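PDB 6BAF: photoreceptor-histidine kinase BphP from Stigmatella aurantiaca DW4/3-1, which senses light through a bound bilin chromophore and, as a phytochrome histidine kinase, probably relays the signal that controls cell development. Local coordinates for residues 38-43 with 91-96; 51-56 with 82-87; 259-264 with 295-300. One frame throughout, in Å; residues are numbered along the deposited sequence.

Interaction 1 (38-43 with 91-96); sequences PAVLGN and RFFDGI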
ATOM      1  N   PRO A  38      12.644  14.473  28.290  1.00 56.58           N
ATOM      2  CA  PRO A  38      14.116  14.667  28.323  1.00 52.23           C
ATOM      3  C   PRO A  38      14.888  13.538  27.655  1.00 54.21           C
ATOM      4  O   PRO A  38      15.756  13.789  26.805  1.00 56.22           O
ATOM      5  CB  PRO A  38      14.420  14.745  29.826  1.00 56.20           C
ATOM      6  CG  PRO A  38      13.118  15.210  30.460  1.00 56.28           C
ATOM      7  CD  PRO A  38      12.051  14.538  29.651  1.00 53.92           C
ATOM      8  N   ALA A  39      14.577  12.291  28.013  1.00 51.59           N
ATOM      9  CA  ALA A  39      15.218  11.149  27.377  1.00 54.82           C
ATOM     10  C   ALA A  39      14.980  11.128  25.872  1.00 60.20           C
ATOM     11  O   ALA A  39      15.901  10.852  25.099  1.00 63.26           O
ATOM     12  CB  ALA A  39      14.731   9.851  28.009  1.00 51.23           C
ATOM     13  N   VAL A  40      13.763  11.411  25.422  1.00 57.21           N
ATOM     14  CA  VAL A  40      13.456  11.175  24.011  1.00 51.10           C
ATOM     15  C   VAL A  40      13.726  12.400  23.154  1.00 55.71           C
ATOM     16  O   VAL A  40      14.180  12.280  22.012  1.00 55.51           O
ATOM     17  CB  VAL A  40      11.994  10.727  23.889  1.00 53.78           C
ATOM     18  CG1 VAL A  40      11.618  10.547  22.422  1.00 47.88           C
ATOM     19  CG2 VAL A  40      11.764   9.487  24.731  1.00 49.53           C
ATOM     20  N   LEU A  41      13.443  13.588  23.685  1.00 54.31           N
ATOM     21  CA  LEU A  41      13.439  14.820  22.912  1.00 52.90           C
ATOM     22  C   LEU A  41      14.640  15.725  23.188  1.00 54.16           C
ATOM     23  O   LEU A  41      14.995  16.546  22.334  1.00 53.53           O
ATOM     24  CB  LEU A  41      12.145  15.596  23.217  1.00 53.85           C
ATOM     25  CG  LEU A  41      10.995  15.720  22.220  1.00 56.30           C
ATOM     26  CD1 LEU A  41      10.876  14.540  21.280  1.00 50.82           C
ATOM     27  CD2 LEU A  41       9.663  16.014  22.916  1.00 48.30           C
ATOM     28  N   GLY A  42      15.263  15.617  24.351  1.00 54.91           N
ATOM     29  CA  GLY A  42      16.268  16.589  24.717  1.00 57.26           C
ATOM     30  C   GLY A  42      15.735  17.835  25.389  1.00 58.77           C
ATOM     31  O   GLY A  42      16.504  18.775  25.594  1.00 64.02           O
ATOM     32  N   ASN A  43      14.446  17.876  25.747  1.00 59.08           N
ATOM     33  CA  ASN A  43      13.853  18.991  26.481  0.72 56.54           C
ATOM     34  C   ASN A  43      13.101  18.480  27.702  1.00 55.58           C
ATOM     35  O   ASN A  43      12.701  17.315  27.771  1.00 58.66           O
ATOM     36  CB  ASN A  43      12.887  19.794  25.617  1.00 57.94           C
ATOM     37  CG  ASN A  43      13.574  20.539  24.527  1.00 59.82           C
ATOM     38  OD1 ASN A  43      13.547  20.127  23.377  1.00 60.93           O
ATOM     39  ND2 ASN A  43      14.219  21.640  24.879  1.00 58.25           N
ATOM     40  N   ARG A  91      16.815  15.656  15.642  1.00 65.44           N
ATOM     41  CA  ARG A  91      16.321  14.312  15.893  1.00 61.56           C
ATOM     42  C   ARG A  91      15.105  14.085  14.997  1.00 59.13           C
ATOM     43  O   ARG A  91      14.336  15.016  14.718  1.00 58.11           O
ATOM     44  CB  ARG A  91      15.969  14.126  17.360  1.00 58.92           C
ATOM     45  CG  ARG A  91      17.149  14.037  18.317  1.00 62.71           C
ATOM     46  CD  ARG A  91      16.720  14.698  19.581  1.00 65.83           C
ATOM     47  NE  ARG A  91      17.042  13.996  20.821  1.00 66.42           N
ATOM     48  CZ  ARG A  91      17.918  14.433  21.722  1.00 67.88           C
ATOM     49  NH1 ARG A  91      18.584  15.574  21.511  1.00 66.16           N
ATOM     50  NH2 ARG A  91      18.108  13.739  22.841  1.00 65.40           N
ATOM     51  N   PHE A  92      14.955  12.869  14.500  1.00 54.79           N
ATOM     52  CA  PHE A  92      13.952  12.585  13.486  1.00 55.73           C
ATOM     53  C   PHE A  92      12.883  11.679  14.077  1.00 52.91           C
ATOM     54  O   PHE A  92      13.193  10.740  14.822  1.00 53.69           O
ATOM     55  CB  PHE A  92      14.602  11.968  12.248  1.00 57.96           C
ATOM     56  CG  PHE A  92      15.504  12.925  11.528  1.00 63.18           C
ATOM     57  CD1 PHE A  92      16.764  13.229  12.039  1.00 62.13           C
ATOM     58  CD2 PHE A  92      15.082  13.549  10.351  1.00 66.04           C
ATOM     59  CE1 PHE A  92      17.589  14.142  11.396  1.00 64.61           C
ATOM     60  CE2 PHE A  92      15.906  14.454   9.694  1.00 65.82           C
ATOM     61  CZ  PHE A  92      17.166  14.754  10.220  1.00 62.32           C
ATOM     62  N   PHE A  93      11.621  11.993  13.770  1.00 49.64           N
ATOM     63  CA  PHE A  93      10.490  11.307  14.372  1.00 48.63           C
ATOM     64  C   PHE A  93       9.414  11.138  13.323  1.00 47.67           C
ATOM     65  O   PHE A  93       9.260  11.984  12.443  1.00 48.13           O
ATOM     66  CB  PHE A  93       9.898  12.104  15.567  1.00 46.38           C
ATOM     67  CG  PHE A  93      10.849  12.297  16.707  1.00 45.87           C
ATOM     68  CD1 PHE A  93      10.956  11.339  17.702  1.00 45.49           C
ATOM     69  CD2 PHE A  93      11.638  13.434  16.777  1.00 51.62           C
ATOM     70  CE1 PHE A  93      11.848  11.501  18.754  1.00 50.76           C
ATOM     71  CE2 PHE A  93      12.531  13.623  17.825  1.00 50.78           C
ATOM     72  CZ  PHE A  93      12.638  12.661  18.820  1.00 53.43           C
ATOM     73  N   ASP A  94       8.647  10.060  13.442  1.00 52.81           N
ATOM     74  CA  ASP A  94       7.330   9.979  12.810  1.00 51.33           C
ATOM     75  C   ASP A  94       6.299  10.509  13.791  1.00 45.85           C
ATOM     76  O   ASP A  94       6.203  10.030  14.925  1.00 47.11           O
ATOM     77  CB  ASP A  94       6.971   8.549  12.410  1.00 54.31           C
ATOM     78  CG  ASP A  94       7.922   7.983  11.346  1.00 61.08           C
ATOM     79  OD1 ASP A  94       8.174   8.688  10.329  1.00 61.11           O
ATOM     80  OD2 ASP A  94       8.413   6.850  11.555  1.00 56.23           O
ATOM     81  N   GLY A  95       5.537  11.510  13.350  1.00 45.88           N
ATOM     82  CA  GLY A  95       4.432  12.024  14.116  1.00 39.85           C
ATOM     83  C   GLY A  95       3.168  11.336  13.646  1.00 44.78           C
ATOM     84  O   GLY A  95       2.912  11.214  12.444  1.00 43.44           O
ATOM     85  N   ILE A  96       2.398  10.865  14.604  1.00 40.98           N
ATOM     86  CA  ILE A  96       1.046  10.424  14.370  1.00 42.23           C
ATOM     87  C   ILE A  96       0.151  11.355  15.179  1.00 43.29           C
ATOM     88  O   ILE A  96       0.211  11.356  16.419  1.00 41.76           O
ATOM     89  CB  ILE A  96       0.871   8.965  14.784  1.00 43.47           C
ATOM     90  CG1 ILE A  96       1.920   8.117  14.062  1.00 48.64           C
ATOM     91  CG2 ILE A  96      -0.535   8.523  14.524  1.00 40.53           C
ATOM     92  CD1 ILE A  96       2.248   6.860  14.812  1.00 53.44           C
TER

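Interaction 2 (51-56 with 82-87); sequences APLGHF and VVWRVD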
ATOM      1  N   ALA A  51       4.966  26.428  25.459  1.00 42.35           N
ATOM      2  CA  ALA A  51       5.734  26.879  24.305  1.00 43.45           C
ATOM      3  C   ALA A  51       5.004  26.489  23.017  1.00 41.38           C
ATOM      4  O   ALA A  51       4.320  25.456  22.980  1.00 43.77           O
ATOM      5  CB  ALA A  51       7.131  26.245  24.323  1.00 44.20           C
ATOM      6  N   PRO A  52       5.132  27.289  21.953  1.00 41.18           N
ATOM      7  CA  PRO A  52       4.563  26.886  20.655  1.00 46.31           C
ATOM      8  C   PRO A  52       5.422  25.803  20.011  1.00 48.06           C
ATOM      9  O   PRO A  52       6.654  25.834  20.102  1.00 47.25           O
ATOM     10  CB  PRO A  52       4.600  28.181  19.830  1.00 42.88           C
ATOM     11  CG  PRO A  52       5.813  28.910  20.367  1.00 47.61           C
ATOM     12  CD  PRO A  52       5.937  28.528  21.849  1.00 43.95           C
ATOM     13  N   LEU A  53       4.760  24.830  19.380  1.00 47.77           N
ATOM     14  CA  LEU A  53       5.461  23.708  18.747  1.00 48.57           C
ATOM     15  C   LEU A  53       6.598  24.182  17.843  1.00 47.72           C
ATOM     16  O   LEU A  53       7.702  23.634  17.878  1.00 48.18           O
ATOM     17  CB  LEU A  53       4.466  22.878  17.929  1.00 45.74           C
ATOM     18  CG  LEU A  53       4.629  21.365  17.698  1.00 53.78           C
ATOM     19  CD1 LEU A  53       4.276  20.990  16.266  1.00 45.37           C
ATOM     20  CD2 LEU A  53       5.955  20.821  18.107  1.00 48.17           C
ATOM     21  N   GLY A  54       6.332  25.193  17.016  1.00 49.24           N
ATOM     22  CA  GLY A  54       7.302  25.627  16.032  1.00 50.69           C
ATOM     23  C   GLY A  54       8.661  25.978  16.609  1.00 55.44           C
ATOM     24  O   GLY A  54       9.676  25.868  15.923  1.00 56.98           O
ATOM     25  N   HIS A  55       8.705  26.381  17.876  1.00 50.49           N
ATOM     26  CA  HIS A  55       9.968  26.745  18.499  1.00 53.73           C
ATOM     27  C   HIS A  55      10.981  25.603  18.492  1.00 54.88           C
ATOM     28  O   HIS A  55      12.189  25.859  18.562  1.00 53.64           O
ATOM     29  CB  HIS A  55       9.693  27.219  19.936  1.00 51.28           C
ATOM     30  CG  HIS A  55      10.931  27.522  20.721  1.00 59.66           C
ATOM     31  ND1 HIS A  55      11.336  26.757  21.799  1.00 64.04           N
ATOM     32  CD2 HIS A  55      11.860  28.498  20.585  1.00 60.60           C
ATOM     33  CE1 HIS A  55      12.460  27.248  22.294  1.00 57.59           C
ATOM     34  NE2 HIS A  55      12.797  28.305  21.578  1.00 62.67           N
ATOM     35  N   PHE A  56      10.522  24.352  18.425  1.00 54.59           N
ATOM     36  CA  PHE A  56      11.376  23.173  18.525  1.00 50.55           C
ATOM     37  C   PHE A  56      11.619  22.480  17.176  1.00 54.13           C
ATOM     38  O   PHE A  56      12.340  21.478  17.130  1.00 55.51           O
ATOM     39  CB  PHE A  56      10.755  22.163  19.497  1.00 51.40           C
ATOM     40  CG  PHE A  56      10.429  22.737  20.857  1.00 54.43           C
ATOM     41  CD1 PHE A  56      11.411  22.808  21.858  1.00 53.15           C
ATOM     42  CD2 PHE A  56       9.132  23.178  21.155  1.00 51.51           C
ATOM     43  CE1 PHE A  56      11.107  23.321  23.118  1.00 52.65           C
ATOM     44  CE2 PHE A  56       8.821  23.702  22.427  1.00 51.22           C
ATOM     45  CZ  PHE A  56       9.804  23.776  23.404  1.00 49.83           C
ATOM     46  N   VAL A  82       8.581  14.908  11.489  1.00 48.60           N
ATOM     47  CA  VAL A  82       8.877  15.844  12.554  1.00 49.94           C
ATOM     48  C   VAL A  82      10.372  15.795  12.768  1.00 51.99           C
ATOM     49  O   VAL A  82      10.920  14.728  13.066  1.00 54.76           O
ATOM     50  CB  VAL A  82       8.124  15.500  13.851  1.00 49.23           C
ATOM     51  CG1 VAL A  82       8.628  16.387  14.987  1.00 48.90           C
ATOM     52  CG2 VAL A  82       6.593  15.617  13.641  1.00 47.53           C
ATOM     53  N   VAL A  83      11.035  16.937  12.622  1.00 51.80           N
ATOM     54  CA  VAL A  83      12.469  17.039  12.861  1.00 55.49           C
ATOM     55  C   VAL A  83      12.662  17.980  14.043  1.00 52.79           C
ATOM     56  O   VAL A  83      12.396  19.181  13.939  1.00 53.98           O
ATOM     57  CB  VAL A  83      13.220  17.530  11.617  1.00 60.35           C
ATOM     58  CG1 VAL A  83      14.712  17.663  11.906  1.00 58.30           C
ATOM     59  CG2 VAL A  83      12.934  16.576  10.420  1.00 55.09           C
ATOM     60  N   TRP A  84      13.110  17.438  15.163  1.00 52.90           N
ATOM     61  CA  TRP A  84      13.262  18.205  16.396  1.00 58.55           C
ATOM     62  C   TRP A  84      14.669  18.768  16.527  1.00 59.13           C
ATOM     63  O   TRP A  84      15.609  18.026  16.831  1.00 63.40           O
ATOM     64  CB  TRP A  84      12.947  17.329  17.602  1.00 55.73           C
ATOM     65  CG  TRP A  84      11.634  17.652  18.087  1.00 65.60           C
ATOM     66  CD1 TRP A  84      10.446  17.311  17.503  1.00 71.27           C
ATOM     67  CD2 TRP A  84      11.300  18.364  19.249  1.00 56.89           C
ATOM     68  NE1 TRP A  84       9.388  17.788  18.229  1.00 64.43           N
ATOM     69  CE2 TRP A  84       9.873  18.424  19.314  1.00 57.92           C
ATOM     70  CE3 TRP A  84      12.042  18.936  20.251  1.00 55.23           C
ATOM     71  CZ2 TRP A  84       9.188  19.039  20.331  1.00 57.30           C
ATOM     72  CZ3 TRP A  84      11.354  19.545  21.255  1.00 60.02           C
ATOM     73  CH2 TRP A  84       9.935  19.590  21.288  1.00 53.01           C
ATOM     74  N   ARG A  85      14.798  20.086  16.375  1.00 59.59           N
ATOM     75  CA  ARG A  85      16.067  20.787  16.577  1.00 63.16           C
ATOM     76  C   ARG A  85      16.149  21.236  18.029  1.00 64.98           C
ATOM     77  O   ARG A  85      15.467  22.179  18.435  1.00 64.62           O
ATOM     78  CB  ARG A  85      16.185  21.986  15.638  1.00 64.85           C
ATOM     79  CG  ARG A  85      17.584  22.632  15.611  1.00 68.41           C
ATOM     80  CD  ARG A  85      17.807  23.344  14.305  1.00 72.13           C
ATOM     81  NE  ARG A  85      18.295  22.381  13.322  1.00 82.45           N
ATOM     82  CZ  ARG A  85      18.609  22.671  12.056  1.00 83.65           C
ATOM     83  NH1 ARG A  85      18.454  23.911  11.588  1.00 79.94           N
ATOM     84  NH2 ARG A  85      19.042  21.700  11.247  1.00 81.55           N
ATOM     85  N   VAL A  86      16.994  20.585  18.814  1.00 68.96           N
ATOM     86  CA  VAL A  86      17.051  20.930  20.228  1.00 74.60           C
ATOM     87  C   VAL A  86      18.302  21.755  20.520  1.00 86.78           C
ATOM     88  O   VAL A  86      18.189  22.932  20.898  1.00 93.45           O
ATOM     89  CB  VAL A  86      16.945  19.678  21.126  1.00 71.80           C
ATOM     90  CG1 VAL A  86      17.891  18.549  20.648  1.00 77.73           C
ATOM     91  CG2 VAL A  86      17.187  20.047  22.574  1.00 69.10           C
ATOM     92  N   ASP A  87      19.500  21.199  20.335  1.00 81.39           N
ATOM     93  CA  ASP A  87      20.635  22.057  20.694  1.00 91.54           C
ATOM     94  C   ASP A  87      21.925  22.074  19.850  1.00 90.95           C
ATOM     95  O   ASP A  87      22.992  22.248  20.424  1.00 99.09           O
ATOM     96  CB  ASP A  87      21.033  21.747  22.150  1.00 92.99           C
ATOM     97  CG  ASP A  87      21.225  23.018  22.992  1.00100.94           C
ATOM     98  OD1 ASP A  87      21.083  22.938  24.239  1.00100.35           O
ATOM     99  OD2 ASP A  87      21.495  24.095  22.401  1.00 99.06           O
TER

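Interaction 3 (259-264 with 295-300); sequences ISLMKD and EVMSSL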
ATOM      1  N   ILE A 259      -4.698  -6.586  16.388  1.00 35.12           N
ATOM      2  CA  ILE A 259      -5.400  -5.852  15.354  1.00 34.75           C
ATOM      3  C   ILE A 259      -6.838  -6.331  15.372  1.00 34.14           C
ATOM      4  O   ILE A 259      -7.092  -7.540  15.383  1.00 37.89           O
ATOM      5  CB  ILE A 259      -4.735  -6.070  13.974  1.00 36.75           C
ATOM      6  CG1 ILE A 259      -3.338  -5.460  14.013  1.00 38.13           C
ATOM      7  CG2 ILE A 259      -5.528  -5.389  12.848  1.00 34.39           C
ATOM      8  CD1 ILE A 259      -2.378  -6.128  13.047  1.00 42.58           C
ATOM      9  N   SER A 260      -7.783  -5.391  15.364  1.00 35.05           N
ATOM     10  CA  SER A 260      -9.197  -5.737  15.406  1.00 36.05           C
ATOM     11  C   SER A 260      -9.667  -6.245  14.053  1.00 42.13           C
ATOM     12  O   SER A 260      -9.324  -5.683  13.013  1.00 38.93           O
ATOM     13  CB  SER A 260     -10.038  -4.516  15.789  1.00 36.41           C
ATOM     14  OG  SER A 260      -9.511  -3.876  16.958  1.00 38.15           O
ATOM     15  N   LEU A 261     -10.497  -7.279  14.066  1.00 38.08           N
ATOM     16  CA  LEU A 261     -11.183  -7.734  12.876  1.00 36.71           C
ATOM     17  C   LEU A 261     -12.627  -7.319  13.020  1.00 41.88           C
ATOM     18  O   LEU A 261     -13.257  -7.613  14.042  1.00 43.22           O
ATOM     19  CB  LEU A 261     -11.048  -9.243  12.712  1.00 38.49           C
ATOM     20  CG  LEU A 261      -9.593  -9.693  12.590  1.00 40.27           C
ATOM     21  CD1 LEU A 261      -9.487 -11.199  12.535  1.00 41.20           C
ATOM     22  CD2 LEU A 261      -8.930  -9.071  11.316  1.00 42.22           C
ATOM     23  N   MET A 262     -13.148  -6.624  12.019  1.00 40.70           N
ATOM     24  CA  MET A 262     -14.481  -6.052  12.085  1.00 43.02           C
ATOM     25  C   MET A 262     -15.383  -6.718  11.058  1.00 48.47           C
ATOM     26  O   MET A 262     -14.942  -7.067   9.959  1.00 50.77           O
ATOM     27  CB  MET A 262     -14.419  -4.548  11.843  1.00 42.35           C
ATOM     28  CG  MET A 262     -13.536  -3.794  12.859  1.00 44.35           C
ATOM     29  SD  MET A 262     -14.320  -3.758  14.529  1.00 44.98           S
ATOM     30  CE  MET A 262     -15.790  -2.768  14.181  1.00 45.86           C
ATOM     31  N   LYS A 263     -16.643  -6.918  11.421  1.00 50.07           N
ATOM     32  CA  LYS A 263     -17.622  -7.472  10.492  1.00 51.39           C
ATOM     33  C   LYS A 263     -18.973  -6.859  10.806  1.00 59.42           C
ATOM     34  O   LYS A 263     -19.455  -6.977  11.938  1.00 58.87           O
ATOM     35  CB  LYS A 263     -17.685  -8.994  10.574  1.00 50.65           C
ATOM     36  CG  LYS A 263     -18.932  -9.548   9.883  1.00 59.47           C
ATOM     37  CD  LYS A 263     -18.822 -11.044   9.643  1.00 61.17           C
ATOM     38  CE  LYS A 263     -20.154 -11.660   9.207  1.00 65.21           C
ATOM     39  NZ  LYS A 263     -19.879 -13.038   8.688  1.00 73.88           N
ATOM     40  N   ASP A 264     -19.563  -6.187   9.816  1.00 58.81           N
ATOM     41  CA  ASP A 264     -20.832  -5.479  10.002  1.00 62.97           C
ATOM     42  C   ASP A 264     -20.744  -4.453  11.135  1.00 60.38           C
ATOM     43  O   ASP A 264     -21.667  -4.317  11.939  1.00 66.02           O
ATOM     44  CB  ASP A 264     -21.994  -6.455  10.262  1.00 66.23           C
ATOM     45  CG  ASP A 264     -22.223  -7.463   9.105  1.00 76.25           C
ATOM     46  OD1 ASP A 264     -22.395  -8.685   9.403  1.00 72.65           O
ATOM     47  OD2 ASP A 264     -22.244  -7.038   7.914  1.00 77.53           O
ATOM     48  N   GLU A 295      -7.618  -4.807   7.804  1.00 39.52           N
ATOM     49  CA  GLU A 295      -8.781  -4.246   7.111  1.00 40.31           C
ATOM     50  C   GLU A 295      -9.181  -5.085   5.906  1.00 42.47           C
ATOM     51  O   GLU A 295     -10.376  -5.242   5.619  1.00 43.61           O
ATOM     52  CB  GLU A 295      -8.486  -2.821   6.660  1.00 44.77           C
ATOM     53  CG  GLU A 295      -8.271  -1.867   7.821  1.00 49.09           C
ATOM     54  CD  GLU A 295      -8.548  -0.410   7.443  1.00 54.92           C
ATOM     55  OE1 GLU A 295      -9.520  -0.134   6.645  1.00 55.22           O
ATOM     56  OE2 GLU A 295      -7.797   0.453   7.991  1.00 60.09           O
ATOM     57  N   VAL A 296      -8.205  -5.571   5.134  1.00 44.22           N
ATOM     58  CA  VAL A 296      -8.581  -6.373   3.967  1.00 45.59           C
ATOM     59  C   VAL A 296      -9.294  -7.630   4.427  1.00 42.80           C
ATOM     60  O   VAL A 296     -10.421  -7.914   4.003  1.00 43.23           O
ATOM     61  CB  VAL A 296      -7.357  -6.707   3.098  1.00 45.64           C
ATOM     62  CG1 VAL A 296      -7.758  -7.774   2.052  1.00 42.57           C
ATOM     63  CG2 VAL A 296      -6.824  -5.432   2.450  1.00 39.92           C
ATOM     64  N   MET A 297      -8.671  -8.369   5.353  1.00 40.08           N
ATOM     65  CA  MET A 297      -9.346  -9.535   5.937  1.00 42.36           C
ATOM     66  C   MET A 297     -10.716  -9.179   6.481  1.00 45.75           C
ATOM     67  O   MET A 297     -11.691  -9.906   6.248  1.00 47.74           O
ATOM     68  CB  MET A 297      -8.506 -10.158   7.049  1.00 44.09           C
ATOM     69  CG  MET A 297      -9.290 -11.283   7.755  1.00 49.25           C
ATOM     70  SD  MET A 297      -8.312 -12.109   9.024  1.00 50.59           S
ATOM     71  CE  MET A 297      -9.390 -13.549   9.342  1.00 47.80           C
ATOM     72  N   SER A 298     -10.836  -8.034   7.176  1.00 40.33           N
ATOM     73  CA  SER A 298     -12.161  -7.679   7.686  1.00 47.90           C
ATOM     74  C   SER A 298     -13.160  -7.520   6.548  1.00 52.43           C
ATOM     75  O   SER A 298     -14.329  -7.920   6.678  1.00 50.46           O
ATOM     76  CB  SER A 298     -12.113  -6.400   8.539  1.00 44.02           C
ATOM     77  OG  SER A 298     -11.287  -6.604   9.693  1.00 46.63           O
ATOM     78  N   SER A 299     -12.723  -6.938   5.417  1.00 51.17           N
ATOM     79  CA  SER A 299     -13.672  -6.671   4.336  1.00 51.31           C
ATOM     80  C   SER A 299     -14.064  -7.960   3.626  1.00 50.42           C
ATOM     81  O   SER A 299     -15.212  -8.091   3.192  1.00 61.65           O
ATOM     82  CB  SER A 299     -13.095  -5.637   3.359  1.00 52.40           C
ATOM     83  OG  SER A 299     -11.956  -6.172   2.680  1.00 51.82           O
ATOM     84  N   LEU A 300     -13.159  -8.948   3.584  1.00 49.94           N
ATOM     85  CA  LEU A 300     -13.411 -10.293   3.054  1.00 51.55           C
ATOM     86  C   LEU A 300     -14.230 -11.196   3.966  1.00 62.52           C
ATOM     87  O   LEU A 300     -14.568 -12.304   3.544  1.00 63.73           O
ATOM     88  CB  LEU A 300     -12.104 -11.024   2.797  1.00 46.17           C
ATOM     89  CG  LEU A 300     -11.220 -10.439   1.703  1.00 50.48           C
ATOM     90  CD1 LEU A 300      -9.972 -11.298   1.548  1.00 49.23           C
ATOM     91  CD2 LEU A 300     -11.997 -10.334   0.400  1.00 52.03           C
TER

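Interaction 1 (38-43 with 91-96)
Two first torsions bring the apolar groups together: Phe-93 sends CG anti to its carbonyl carbon (chi1 -62°), putting the ring against Val-40 and Leu-41 at the end of the helix, while Val-40 swings CG1 anti to the backbone N (chi1 177°) to meet it. The two side chains meet at an oblique angle, with Val-40 CG1 3.8 Å from Phe-93 CE1. Leu-41 reaches the end of the same ring from a backbone that turns its CB the other way; its CD1 lies 3.6 Å from Phe-93 CZ. The carbonyl of Val-40 adds a polar touch, its O sitting at the ring edge in plane, 3.6 Å from Phe-93 CZ.

Beside this apolar patch Arg-91 runs out along the last turn with its chain bent at chi2 and chi3. One face of its guanidinium is turned to Leu-41 O, 3.5 Å above the plane, and to Gly-42 N, neither of them over its centre. This is not hydrogen bonding, yet Leu-41 O is buried without a partner, and the positive group probably eases the negative end of the helix electrostatically. Gly-42, with phi 86°, turns the chain out of the helix and offers the guanidinium no side chain to avoid. Leu-108 of strand 103-110 touches both Leu-41 and Phe-93. A short helix packed by its C-terminal end on the antiparallel sheet is an arrangement of the PAS fold.

Interaction 2 (51-56 with 82-87)
The loop carrying Phe-56 docks on the strand through one backbone bond, Arg-85 N to Phe-56 O at 2.9 Å, a bent one (135° at the hydrogen) with the donor tilted out of the carbonyl plane. Trp-84 CA adds a C-H contact to the same oxygen at 3.5 Å. Within the loop, His-55 N bonds to Pro-52 O and Phe-56 N to Leu-53 O, winding the chain into a compact turn that delivers Phe-56 to the strand.

Phe-56 and Trp-84 then lie side by side and point the same way. The rings are tilted by only 18° but displaced, so there is little face-to-face overlap, with 4.7 Å between the centroid of the Phe-56 ring and that of the Trp-84 six-membered ring. What sits over the indole face is the Phe-56 methylene: CB stands 3.3 Å from the six-membered centroid, a close CH-pi contact. The indole gets there with chi1 at -103°, away from a staggered position. His-55 ND1 lies over the centre of the Phe-56 ring, on the face turned from Trp-84.

In the PAS fold this joins the connecting segment ahead of helix 59-69 to strand 80-85, an outermost strand of the antiparallel sheet. Asn-43 and Leu-48 touch both aromatic side chains. With Trp-84 cut back to an alanine, Phe-56 CB would probably lose the aromatic face it rests on, and a gap is likely to open beside Leu-53, whose CD2 lies 4.3 Å from Trp-84 CZ2. The Arg-85 side chain runs away from the loop, and its NE forms a salt bridge with Asp-90.

Interaction 3 (259-264 with 295-300)
Ser-298 is the point where the GAF domain's C-terminal helix, 284-300, settles against strand 255-263 of its antiparallel sheet. The two segments run nearly alongside each other, their axes 26° apart and approaching to 7.0 Å, a spacing that a residue as small as serine accommodates. Its OG receives Met-262 N at 3.0 Å in an almost straight bond (166°), and is also hydrogen-bonded to Gly-294 O one turn back, so the hydroxyl is gripped by strand and helix together. Packing is close around it: Ser-298 CB sits 3.2 Å from Met-262 O, and OG lies against Leu-261 CA.

Next to this polar joint the packing is apolar. Met-297, with CG anti to the backbone N and the chain extended beyond it, carries its sulfur across the fork of Leu-261, SD standing 3.8 Å from CD1 and 3.9 Å from CD2 of that leucine. Leu-142, Cys-143 and Val-146 of helix 139-154 also touch the methionine.

The flank turned from the strand makes no contact with it and is partly exposed. Glu-295 and Ser-299 turn their CB atoms away from the strand, and both meet the second subunit: Glu-295 OE1 forms a salt bridge with Arg-134 of that subunit, whose side chain also packs on Ser-299. The latter hydroxyl folds back on its own helix, Ser-299 OG donating to a lone pair of Val-296 O at 2.7 Å, in the carbonyl plane.

In the fold
From the N terminus, the chain first passes the short helix 37-41, then the turn of 51-56, and runs through helix 59-69 before entering strand 80-85. There interaction 2 closes the inner loop, and strand 90-100, following directly, closes the outer one as interaction 1, so interaction 2 is nested inside the loop closed by interaction 1. The two lie about 9 Å apart between centres and share one antiparallel sheet, where strands 80-85 and 90-100 are neighbours in the PAS fold. Interaction 3 comes later in series, closing a loop that contains strand 266-275 and the first part of helix 284-300 in the GAF domain. Its centre is about 33 Å from that of interaction 1, across the chain's centre, without touching.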